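Local coordinates for methyltransferase domain-containing protein (Serratia marcescens, PDB 7CLU) that probably transfers a methyl group from S-adenosyl-L-methionine to a substrate oxygen, as the O-methyltransferase PigF of the prodigiosin synthetic pathway, at residues L29-R34 with L84-P89; L103-G108 with T123-D128; A185-Y190 with Q214-R219; I240-M245 with G269-S274. One frame throughout, in Å; residues are numbered along the deposited sequence.

Contact 1 of 4, residues L29-R34 with L84-P89; sequences LFDQLR and LLSDEP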
# COMPACT_ATOMS: atom_id res chain seq x y z
N LEU A 29 3.43 17.82 -6.65
CA LEU A 29 4.88 17.94 -6.75
C LEU A 29 5.34 17.86 -8.20
O LEU A 29 6.19 18.64 -8.63
CB LEU A 29 5.55 16.85 -5.91
CG LEU A 29 7.07 16.68 -6.01
CD1 LEU A 29 7.64 16.22 -4.66
CD2 LEU A 29 7.44 15.70 -7.09
N PHE A 30 4.79 16.92 -8.97
CA PHE A 30 5.21 16.78 -10.35
C PHE A 30 4.86 18.01 -11.18
O PHE A 30 5.47 18.22 -12.23
CB PHE A 30 4.60 15.52 -10.95
CG PHE A 30 4.78 14.31 -10.09
CD1 PHE A 30 6.01 13.67 -10.01
CD2 PHE A 30 3.72 13.82 -9.33
CE1 PHE A 30 6.18 12.56 -9.22
CE2 PHE A 30 3.89 12.71 -8.53
CZ PHE A 30 5.12 12.07 -8.46
N ASP A 31 3.91 18.84 -10.72
CA ASP A 31 3.59 20.06 -11.45
C ASP A 31 4.81 20.98 -11.56
O ASP A 31 4.98 21.66 -12.58
CB ASP A 31 2.44 20.80 -10.76
CG ASP A 31 1.09 20.13 -11.00
OD1 ASP A 31 0.98 19.25 -11.88
OD2 ASP A 31 0.13 20.51 -10.30
N GLN A 32 5.65 21.02 -10.53
CA GLN A 32 6.82 21.90 -10.48
C GLN A 32 7.88 21.53 -11.50
O GLN A 32 8.83 22.30 -11.68
CB GLN A 32 7.43 21.88 -9.09
CG GLN A 32 6.40 22.01 -7.97
CD GLN A 32 5.39 23.11 -8.26
OE1 GLN A 32 5.75 24.25 -8.55
NE2 GLN A 32 4.10 22.76 -8.21
N LEU A 33 7.75 20.38 -12.16
CA LEU A 33 8.71 19.94 -13.16
C LEU A 33 8.12 19.89 -14.56
O LEU A 33 8.76 19.37 -15.47
CB LEU A 33 9.26 18.56 -12.80
CG LEU A 33 10.00 18.45 -11.46
CD1 LEU A 33 10.32 16.99 -11.16
CD2 LEU A 33 11.28 19.32 -11.46
N ARG A 34 6.90 20.39 -14.74
CA ARG A 34 6.24 20.29 -16.07
C ARG A 34 6.97 21.13 -17.13
O ARG A 34 6.89 20.77 -18.31
CB ARG A 34 4.78 20.72 -15.98
CG ARG A 34 4.56 22.21 -16.15
CD ARG A 34 3.33 22.71 -15.42
NE ARG A 34 2.16 22.78 -16.27
CZ ARG A 34 1.77 23.85 -16.94
NH1 ARG A 34 0.68 23.81 -17.68
NH2 ARG A 34 2.46 24.97 -16.86
N LEU A 84 0.79 12.05 -14.09
CA LEU A 84 1.31 12.73 -12.90
C LEU A 84 1.08 14.23 -12.90
O LEU A 84 1.24 14.86 -11.84
CB LEU A 84 2.82 12.47 -12.74
CG LEU A 84 3.22 11.01 -12.52
CD1 LEU A 84 4.71 10.90 -12.21
CD2 LEU A 84 2.38 10.45 -11.41
N LEU A 85 0.74 14.83 -14.02
CA LEU A 85 0.47 16.27 -14.09
C LEU A 85 -1.02 16.52 -13.89
O LEU A 85 -1.86 15.81 -14.45
CB LEU A 85 0.92 16.83 -15.43
CG LEU A 85 2.45 16.89 -15.63
CD1 LEU A 85 2.80 17.28 -17.06
CD2 LEU A 85 3.07 17.83 -14.62
N SER A 86 -1.35 17.55 -13.11
CA SER A 86 -2.71 17.72 -12.64
C SER A 86 -3.66 18.28 -13.70
O SER A 86 -4.88 18.28 -13.47
CB SER A 86 -2.73 18.62 -11.40
OG SER A 86 -2.29 19.92 -11.71
N ASP A 87 -3.15 18.74 -14.84
CA ASP A 87 -4.00 19.21 -15.92
C ASP A 87 -4.11 18.19 -17.04
O ASP A 87 -4.86 18.42 -17.99
CB ASP A 87 -3.48 20.53 -16.48
CG ASP A 87 -2.18 20.36 -17.26
OD1 ASP A 87 -1.35 19.51 -16.85
OD2 ASP A 87 -2.01 21.06 -18.27
N GLU A 88 -3.40 17.09 -16.94
CA GLU A 88 -3.50 16.07 -17.97
C GLU A 88 -4.75 15.23 -17.76
O GLU A 88 -5.11 14.92 -16.62
CB GLU A 88 -2.25 15.19 -17.97
CG GLU A 88 -0.99 15.93 -18.37
CD GLU A 88 -1.03 16.43 -19.81
OE1 GLU A 88 -1.57 15.71 -20.68
OE2 GLU A 88 -0.51 17.54 -20.06
N PRO A 89 -5.45 14.85 -18.83
CA PRO A 89 -6.74 14.16 -18.67
C PRO A 89 -6.65 12.83 -17.94
O PRO A 89 -7.69 12.33 -17.50
CB PRO A 89 -7.22 13.99 -20.11
CG PRO A 89 -5.99 14.12 -20.95
CD PRO A 89 -5.13 15.11 -20.24
O HOH W 1 1.41 16.71 -10.27
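Asp31 and Ser86 meet through a two-pronged polar grip. The backbone N of Ser86 donates to Asp31 OD1 at 3.1 Å, nearly straight at 165° and onto the syn lone pair. Ser86 OG donates to Asp31 OD2 at 2.9 Å, also from the syn side but 22° out of the carboxylate plane. Both carboxylate oxygens are thus engaged by one residue. The hydroxyl can do this because Ser86 OG stands between its own backbone N and carbonyl carbon (chi1 65°). Beside this pair, Leu84 lays its CD1 over the centre of the Phe30 ring, a CH-pi contact 3.7 Å from the centroid, and Leu29 CD2 lies against the opposite face, offset toward the rim. Leu85 reaches across with CD2, which sits 3.4 Å from Phe30 O and 3.6 Å from Arg34 CB. Farther out, Arg34 NH1 and Asp87 OD2 form a long salt bridge of 3.9 Å, with Asp87 OD2 near the guanidinium plane at its edge.

The contact lies in the N-terminal O-methyltransferase dimerisation domain, of the helix-turn-helix clan, where it ties the short 3-10 turn after helix 15-26 to the chain leaving helix 81-84. A type I turn from Leu85 to Glu88 brings Ser86 and Asp87 to their partners. Behind the apolar part, Leu25 of helix 15-26 touches both Phe30 and Leu84, and Leu61 of helix 51-63 packs on Phe30. Leu76 backs Leu85, Trp91 touches Ser86, and Arg81 NH2 hydrogen-bonds Arg34 O.

Contact 2 of 4, residues L103-G108 with T123-D128; sequences LYPLWG and TVFGDD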
# COMPACT_ATOMS: atom_id res chain seq x y z
N LEU A 103 -9.94 5.38 1.58
CA LEU A 103 -9.56 3.96 1.55
C LEU A 103 -8.39 3.64 2.50
O LEU A 103 -8.39 2.59 3.15
CB LEU A 103 -9.21 3.54 0.13
CG LEU A 103 -10.37 3.58 -0.86
CD1 LEU A 103 -9.98 2.85 -2.15
CD2 LEU A 103 -11.58 2.95 -0.24
N TYR A 104 -7.36 4.47 2.53
CA TYR A 104 -6.23 4.17 3.42
C TYR A 104 -6.68 4.11 4.87
O TYR A 104 -6.35 3.12 5.55
CB TYR A 104 -5.12 5.20 3.19
CG TYR A 104 -3.82 4.91 3.90
CD1 TYR A 104 -3.62 5.34 5.22
CD2 TYR A 104 -2.80 4.24 3.27
CE1 TYR A 104 -2.41 5.11 5.88
CE2 TYR A 104 -1.59 4.00 3.90
CZ TYR A 104 -1.40 4.43 5.21
OH TYR A 104 -0.18 4.17 5.83
N PRO A 105 -7.44 5.08 5.41
CA PRO A 105 -7.88 4.94 6.81
C PRO A 105 -8.69 3.67 7.05
O PRO A 105 -8.48 3.00 8.07
CB PRO A 105 -8.70 6.21 7.05
CG PRO A 105 -8.26 7.16 6.03
CD PRO A 105 -7.88 6.36 4.83
N LEU A 106 -9.58 3.31 6.13
CA LEU A 106 -10.44 2.14 6.34
C LEU A 106 -9.62 0.85 6.32
O LEU A 106 -9.85 -0.05 7.14
CB LEU A 106 -11.52 2.09 5.26
CG LEU A 106 -12.60 3.15 5.35
CD1 LEU A 106 -13.37 3.18 4.03
CD2 LEU A 106 -13.54 2.83 6.54
N TRP A 107 -8.67 0.72 5.39
CA TRP A 107 -7.87 -0.50 5.38
C TRP A 107 -6.99 -0.62 6.61
O TRP A 107 -6.53 -1.72 6.91
CB TRP A 107 -6.99 -0.57 4.13
CG TRP A 107 -7.72 -1.08 2.92
CD1 TRP A 107 -8.62 -0.40 2.16
CD2 TRP A 107 -7.56 -2.37 2.30
NE1 TRP A 107 -9.05 -1.19 1.11
CE2 TRP A 107 -8.41 -2.41 1.18
CE3 TRP A 107 -6.79 -3.51 2.60
CZ2 TRP A 107 -8.51 -3.53 0.34
CZ3 TRP A 107 -6.90 -4.62 1.78
CH2 TRP A 107 -7.74 -4.62 0.65
N GLY A 108 -6.74 0.48 7.31
CA GLY A 108 -6.06 0.38 8.59
C GLY A 108 -6.77 -0.56 9.54
O GLY A 108 -6.14 -1.22 10.36
N THR A 123 -16.16 3.10 13.03
CA THR A 123 -14.83 3.05 13.61
C THR A 123 -13.97 4.22 13.15
O THR A 123 -13.52 5.05 13.95
CB THR A 123 -14.19 1.71 13.22
OG1 THR A 123 -15.13 0.64 13.45
CG2 THR A 123 -12.91 1.46 13.98
N VAL A 124 -13.78 4.32 11.83
CA VAL A 124 -12.71 5.16 11.30
C VAL A 124 -13.12 6.63 11.23
O VAL A 124 -12.32 7.52 11.55
CB VAL A 124 -12.26 4.61 9.93
CG1 VAL A 124 -11.44 5.61 9.17
CG2 VAL A 124 -11.50 3.28 10.12
N PHE A 125 -14.35 6.92 10.81
CA PHE A 125 -14.77 8.30 10.56
C PHE A 125 -15.81 8.83 11.55
O PHE A 125 -16.19 10.00 11.46
CB PHE A 125 -15.33 8.45 9.14
CG PHE A 125 -14.38 8.04 8.07
CD1 PHE A 125 -13.31 8.85 7.74
CD2 PHE A 125 -14.54 6.83 7.40
CE1 PHE A 125 -12.41 8.47 6.74
CE2 PHE A 125 -13.64 6.45 6.40
CZ PHE A 125 -12.57 7.27 6.09
N GLY A 126 -16.29 8.00 12.48
CA GLY A 126 -17.40 8.40 13.32
C GLY A 126 -18.69 8.65 12.56
O GLY A 126 -19.54 9.42 13.02
N ASP A 127 -18.86 8.00 11.41
CA ASP A 127 -20.02 8.18 10.55
C ASP A 127 -20.89 6.93 10.64
O ASP A 127 -20.50 5.86 10.16
CB ASP A 127 -19.57 8.44 9.10
CG ASP A 127 -20.69 8.93 8.21
OD1 ASP A 127 -21.88 8.76 8.58
OD2 ASP A 127 -20.37 9.49 7.13
N ASP A 128 -22.06 7.04 11.27
CA ASP A 128 -22.93 5.89 11.41
C ASP A 128 -24.01 5.83 10.32
O ASP A 128 -25.01 5.13 10.49
CB ASP A 128 -23.57 5.85 12.80
CG ASP A 128 -24.12 7.19 13.21
OD1 ASP A 128 -24.48 7.99 12.32
OD2 ASP A 128 -24.18 7.45 14.43
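Pro105 touches Val124 and Phe125 through its CB, which lies 3.5 Å from Val124 CG1 and 4.1 Å from Phe125 CZ. The proline has no N-H to give to the turn before it, and helix 93-107 is kinked here. Its carbonyl oxygen also has Val124 CG2 close by, at 3.7 Å, so both methyls of the valine rest on this one turn. Val124 CG1, anti to its backbone N (chi1 165°), is also over the centre of the Phe125 ring, so it touches both that ring and Pro105 CB.

Leu106 comes next. Its CG and CD2 are each 3.6 Å from Phe125 CE2, the CG meeting the ring at its edge, and the two side chains cross at about a right angle. The same CD2 reaches Val124 CB at 4.0 Å. No hydrogen bond joins the segments.

Trp107 turns away from this patch, stacking on Phe16 of the second subunit. Helix 93-107 therefore presents two sides: one packs against the short helix 121-125 through apolar side chains, and the other lies at the subunit interface of the dimeric O-methyltransferase.

Contact 3 of 4, residues A185-Y190 with Q214-R219; sequences AIADAY and QGYGER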
# COMPACT_ATOMS: atom_id res chain seq x y z
N ALA A 185 -19.76 6.35 -27.36
CA ALA A 185 -18.96 5.51 -28.24
C ALA A 185 -19.85 4.67 -29.14
O ALA A 185 -19.52 4.43 -30.31
CB ALA A 185 -18.02 4.62 -27.42
N ILE A 186 -21.00 4.22 -28.62
CA ILE A 186 -21.96 3.48 -29.43
C ILE A 186 -22.48 4.36 -30.56
O ILE A 186 -22.43 3.98 -31.73
CB ILE A 186 -23.10 2.93 -28.57
CG1 ILE A 186 -22.55 1.97 -27.51
CG2 ILE A 186 -24.12 2.21 -29.43
CD1 ILE A 186 -23.56 1.60 -26.42
N ALA A 187 -22.94 5.58 -30.22
CA ALA A 187 -23.41 6.53 -31.23
C ALA A 187 -22.37 6.79 -32.30
O ALA A 187 -22.72 6.98 -33.48
CB ALA A 187 -23.78 7.87 -30.58
N ASP A 188 -21.10 6.85 -31.91
CA ASP A 188 -20.05 7.17 -32.88
C ASP A 188 -19.86 6.06 -33.91
O ASP A 188 -19.38 6.33 -35.02
CB ASP A 188 -18.73 7.45 -32.16
CG ASP A 188 -18.80 8.65 -31.22
OD1 ASP A 188 -19.65 9.55 -31.39
OD2 ASP A 188 -17.97 8.69 -30.30
N ALA A 189 -20.24 4.83 -33.56
CA ALA A 189 -20.02 3.66 -34.40
C ALA A 189 -21.31 3.04 -34.94
O ALA A 189 -21.24 2.21 -35.85
CB ALA A 189 -19.24 2.59 -33.61
N TYR A 190 -22.47 3.43 -34.40
CA TYR A 190 -23.75 2.81 -34.75
C TYR A 190 -24.80 3.90 -34.92
O TYR A 190 -25.48 4.27 -33.96
CB TYR A 190 -24.19 1.81 -33.69
CG TYR A 190 -23.29 0.59 -33.54
CD1 TYR A 190 -23.51 -0.57 -34.28
CD2 TYR A 190 -22.22 0.60 -32.65
CE1 TYR A 190 -22.70 -1.69 -34.13
CE2 TYR A 190 -21.41 -0.50 -32.49
CZ TYR A 190 -21.65 -1.64 -33.23
OH TYR A 190 -20.83 -2.74 -33.06
N GLN A 214 -21.03 18.34 -25.04
CA GLN A 214 -20.24 17.54 -25.97
C GLN A 214 -20.92 17.37 -27.32
O GLN A 214 -20.29 16.85 -28.26
CB GLN A 214 -19.94 16.17 -25.35
CG GLN A 214 -19.15 16.24 -24.04
CD GLN A 214 -17.95 17.16 -24.13
OE1 GLN A 214 -17.87 18.17 -23.42
NE2 GLN A 214 -17.01 16.83 -25.02
N GLY A 215 -22.18 17.80 -27.45
CA GLY A 215 -22.90 17.74 -28.70
C GLY A 215 -23.82 16.55 -28.86
O GLY A 215 -24.28 16.29 -29.98
N TYR A 216 -24.11 15.82 -27.78
CA TYR A 216 -24.86 14.57 -27.83
C TYR A 216 -26.23 14.70 -27.15
O TYR A 216 -26.87 13.68 -26.89
CB TYR A 216 -24.06 13.43 -27.18
CG TYR A 216 -22.89 12.93 -28.01
CD1 TYR A 216 -21.73 13.68 -28.11
CD2 TYR A 216 -22.98 11.73 -28.71
CE1 TYR A 216 -20.66 13.24 -28.88
CE2 TYR A 216 -21.92 11.29 -29.49
CZ TYR A 216 -20.76 12.05 -29.57
OH TYR A 216 -19.70 11.63 -30.34
N GLY A 217 -26.67 15.92 -26.85
CA GLY A 217 -27.90 16.11 -26.10
C GLY A 217 -29.15 15.67 -26.84
O GLY A 217 -30.15 15.31 -26.21
N GLU A 218 -29.13 15.71 -28.17
CA GLU A 218 -30.26 15.17 -28.92
C GLU A 218 -30.08 13.71 -29.28
O GLU A 218 -31.08 13.01 -29.49
CB GLU A 218 -30.48 15.98 -30.19
CG GLU A 218 -30.90 17.41 -29.94
CD GLU A 218 -31.43 18.08 -31.19
OE1 GLU A 218 -32.18 19.07 -31.05
OE2 GLU A 218 -31.08 17.62 -32.31
N ARG A 219 -28.84 13.23 -29.33
CA ARG A 219 -28.57 11.85 -29.72
C ARG A 219 -28.85 10.86 -28.59
O ARG A 219 -29.21 9.71 -28.86
CB ARG A 219 -27.11 11.74 -30.17
CG ARG A 219 -26.71 10.38 -30.70
CD ARG A 219 -27.27 10.13 -32.10
NE ARG A 219 -26.96 8.78 -32.57
CZ ARG A 219 -27.60 7.69 -32.17
NH1 ARG A 219 -28.61 7.79 -31.30
NH2 ARG A 219 -27.25 6.50 -32.64
O HOH W 2 -24.87 8.08 -34.24
O HOH W 3 -17.74 10.46 -28.49
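Tyr216 sends its hydroxyl to the carboxylate of Asp188, and Ala187 lies beside them. Tyr216 OH points at Asp188 OD1 as a hydrogen-bond donor, but the modelled 2.3 Å is shorter than a normal bond, so the detail is doubtful. The acid oxygen is at the ring edge, in plane, and carboxylate and ring planes are 62° apart. A water donates to both Asp188 OD2 and Tyr216 OH, closing a second path between the two side chains, and OD2 also binds a glycerol, probably from the crystallisation liquor.

Arg219 approaches by another route. Its CG is anti to the backbone N, and the bend at chi2 (75°) turns CD out of line with the start of the chain. Ala187 CB sits over one face of the guanidinium, 3.9 Å from NE. At the edge, NH2 gives Tyr190 O a weak bond of 3.1 Å, bent to 123°; the same nitrogen also hydrogen-bonds Ile193 O. Arg219 NE donates to a water at 2.8 Å, and that water in turn donates to Ala187 O.

Gly215, with positive phi, closes helix 201-214 in a Schellman motif ahead of Tyr216. The contact joins the C-terminal end of helix 181-189 to the loop leading into strand 221-224, on the surface of the Rossmann-like methyltransferase domain.

Contact 4 of 4, residues I240-M245 with G269-S274; sequences IHLGWM and GRFIAS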
# COMPACT_ATOMS: atom_id res chain seq x y z
N ILE A 240 -30.45 -3.35 -22.37
CA ILE A 240 -30.22 -2.60 -21.14
C ILE A 240 -28.89 -3.03 -20.56
O ILE A 240 -28.59 -4.23 -20.48
CB ILE A 240 -31.35 -2.81 -20.11
CG1 ILE A 240 -32.71 -2.49 -20.72
CG2 ILE A 240 -31.11 -1.96 -18.87
CD1 ILE A 240 -32.98 -1.03 -20.81
N HIS A 241 -28.10 -2.06 -20.09
CA HIS A 241 -26.77 -2.34 -19.58
C HIS A 241 -26.60 -1.68 -18.22
O HIS A 241 -27.03 -0.54 -18.01
CB HIS A 241 -25.64 -1.82 -20.52
CG HIS A 241 -24.28 -1.93 -19.92
ND1 HIS A 241 -23.52 -0.84 -19.56
CD2 HIS A 241 -23.54 -3.02 -19.58
CE1 HIS A 241 -22.38 -1.24 -19.05
NE2 HIS A 241 -22.36 -2.56 -19.04
N LEU A 242 -25.95 -2.40 -17.32
CA LEU A 242 -25.64 -1.91 -15.98
C LEU A 242 -24.14 -2.06 -15.81
O LEU A 242 -23.63 -3.19 -15.77
CB LEU A 242 -26.42 -2.69 -14.92
CG LEU A 242 -26.19 -2.29 -13.44
CD1 LEU A 242 -26.70 -0.88 -13.20
CD2 LEU A 242 -26.88 -3.26 -12.51
N GLY A 243 -23.44 -0.93 -15.76
CA GLY A 243 -21.98 -0.97 -15.78
C GLY A 243 -21.31 -1.06 -14.42
O GLY A 243 -21.23 -0.06 -13.71
N TRP A 244 -20.84 -2.26 -14.06
CA TRP A 244 -19.95 -2.47 -12.92
C TRP A 244 -20.54 -1.96 -11.60
O TRP A 244 -19.85 -1.31 -10.80
CB TRP A 244 -18.58 -1.83 -13.19
CG TRP A 244 -17.45 -2.54 -12.53
CD1 TRP A 244 -17.47 -3.77 -11.95
CD2 TRP A 244 -16.13 -2.03 -12.35
NE1 TRP A 244 -16.24 -4.07 -11.44
CE2 TRP A 244 -15.39 -3.02 -11.67
CE3 TRP A 244 -15.48 -0.84 -12.72
CZ2 TRP A 244 -14.05 -2.85 -11.33
CZ3 TRP A 244 -14.14 -0.68 -12.39
CH2 TRP A 244 -13.44 -1.68 -11.71
N MET A 245 -21.82 -2.27 -11.36
CA MET A 245 -22.52 -1.83 -10.16
C MET A 245 -22.87 -2.95 -9.20
O MET A 245 -23.01 -2.70 -8.00
CB MET A 245 -23.81 -1.08 -10.55
CG MET A 245 -24.64 -0.56 -9.33
SD MET A 245 -26.17 0.32 -9.74
CE MET A 245 -25.49 1.59 -10.81
N GLY A 269 -36.64 -8.60 -24.17
CA GLY A 269 -35.50 -7.71 -24.09
C GLY A 269 -34.26 -8.43 -23.59
O GLY A 269 -34.32 -9.52 -23.03
N ARG A 270 -33.11 -7.78 -23.80
CA ARG A 270 -31.82 -8.29 -23.34
C ARG A 270 -31.24 -7.36 -22.28
O ARG A 270 -31.37 -6.14 -22.37
CB ARG A 270 -30.84 -8.40 -24.51
CG ARG A 270 -29.50 -9.02 -24.15
CD ARG A 270 -28.68 -9.33 -25.40
NE ARG A 270 -29.19 -10.52 -26.07
CZ ARG A 270 -28.79 -10.96 -27.26
NH1 ARG A 270 -27.87 -10.29 -27.96
NH2 ARG A 270 -29.33 -12.07 -27.75
N PHE A 271 -30.60 -7.95 -21.28
CA PHE A 271 -29.93 -7.19 -20.23
C PHE A 271 -28.49 -7.67 -20.10
O PHE A 271 -28.22 -8.87 -20.13
CB PHE A 271 -30.66 -7.29 -18.89
CG PHE A 271 -29.86 -6.73 -17.74
CD1 PHE A 271 -29.67 -5.36 -17.61
CD2 PHE A 271 -29.28 -7.56 -16.80
CE1 PHE A 271 -28.93 -4.84 -16.56
CE2 PHE A 271 -28.53 -7.05 -15.77
CZ PHE A 271 -28.36 -5.68 -15.66
N ILE A 272 -27.57 -6.72 -19.97
CA ILE A 272 -26.16 -7.03 -19.80
C ILE A 272 -25.65 -6.27 -18.58
O ILE A 272 -25.82 -5.06 -18.49
CB ILE A 272 -25.33 -6.63 -21.03
CG1 ILE A 272 -25.86 -7.28 -22.32
CG2 ILE A 272 -23.88 -6.95 -20.77
CD1 ILE A 272 -25.02 -6.94 -23.59
N ALA A 273 -24.99 -6.98 -17.67
CA ALA A 273 -24.20 -6.35 -16.63
C ALA A 273 -22.73 -6.57 -16.96
O ALA A 273 -22.33 -7.71 -17.21
CB ALA A 273 -24.51 -6.95 -15.26
N SER A 274 -21.93 -5.50 -16.95
CA SER A 274 -20.49 -5.65 -17.09
C SER A 274 -19.88 -5.68 -15.68
O SER A 274 -20.16 -4.80 -14.87
CB SER A 274 -19.87 -4.53 -17.93
OG SER A 274 -20.29 -3.23 -17.58
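The rings of Phe271 and His241 lie on opposite faces of the sheet. Phe271 has Ala273 N over one face, offset toward the rim, and Ile240 CB in plane at its edge; Leu242 CB also comes to the edge, 3.6 Å from CZ. Phe271 CG, anti to the backbone N (chi1 169°), starts the ring on the side where CD1 comes 3.3 Å from Ile240 O. His241 carries Gly243 N over one face, again toward the rim, and has Ser274 CB in plane at its edge. There His241 NE2 and Ser274 OG share a hydrogen bond of 2.6 Å in which either could be the donor. The imidazole is held from its other nitrogen too, since ND1 bonds Asp174 OD1. Ser274 OG in turn bonds NH1 of Arg331, a residue seen to bind S-adenosyl-L-homocysteine.

Between the two layers of side chains runs a parallel ladder. Ile240 N donates to Arg270 O, and Ile272 N to Ile240 O at 2.7 Å, nearly along the C=O axis. Leu242 N donates to Ile272 O at 2.9 Å and Ser274 N to Leu242 O at 3.1 Å. Trp244 N adds a weak bond to Ser274 O, and its ring stacks on His247, the predicted proton acceptor.

The strands belong to a beta-alpha-beta unit whose helix 251-264 packs on Leu242 and Phe271. Strand 171-175 flanks 239-243 on one side, and antiparallel strand 332-337 flanks 270-275 on the other.

In the fold
Contact 4 is the buried one, a parallel strand pair inside the central sheet, held by a backbone ladder and a single histidine-serine bond, with apolar and ring contacts on its faces. Contact 3 belongs to the same domain but lies at the surface, about 19 Å away between centres, where side-chain polar bonds and waters do the joining. Contacts 1 and 2 are both partly buried, yet differ in chemistry: contact 1 mixes an acid-serine pair with a leucine-on-phenylalanine face in the dimerisation domain, whereas contact 2 is wholly apolar. Contact 2 alone has the second subunit within reach. No two contacts touch; nearest atoms of contacts 3 and 4 are about 7 Å apart.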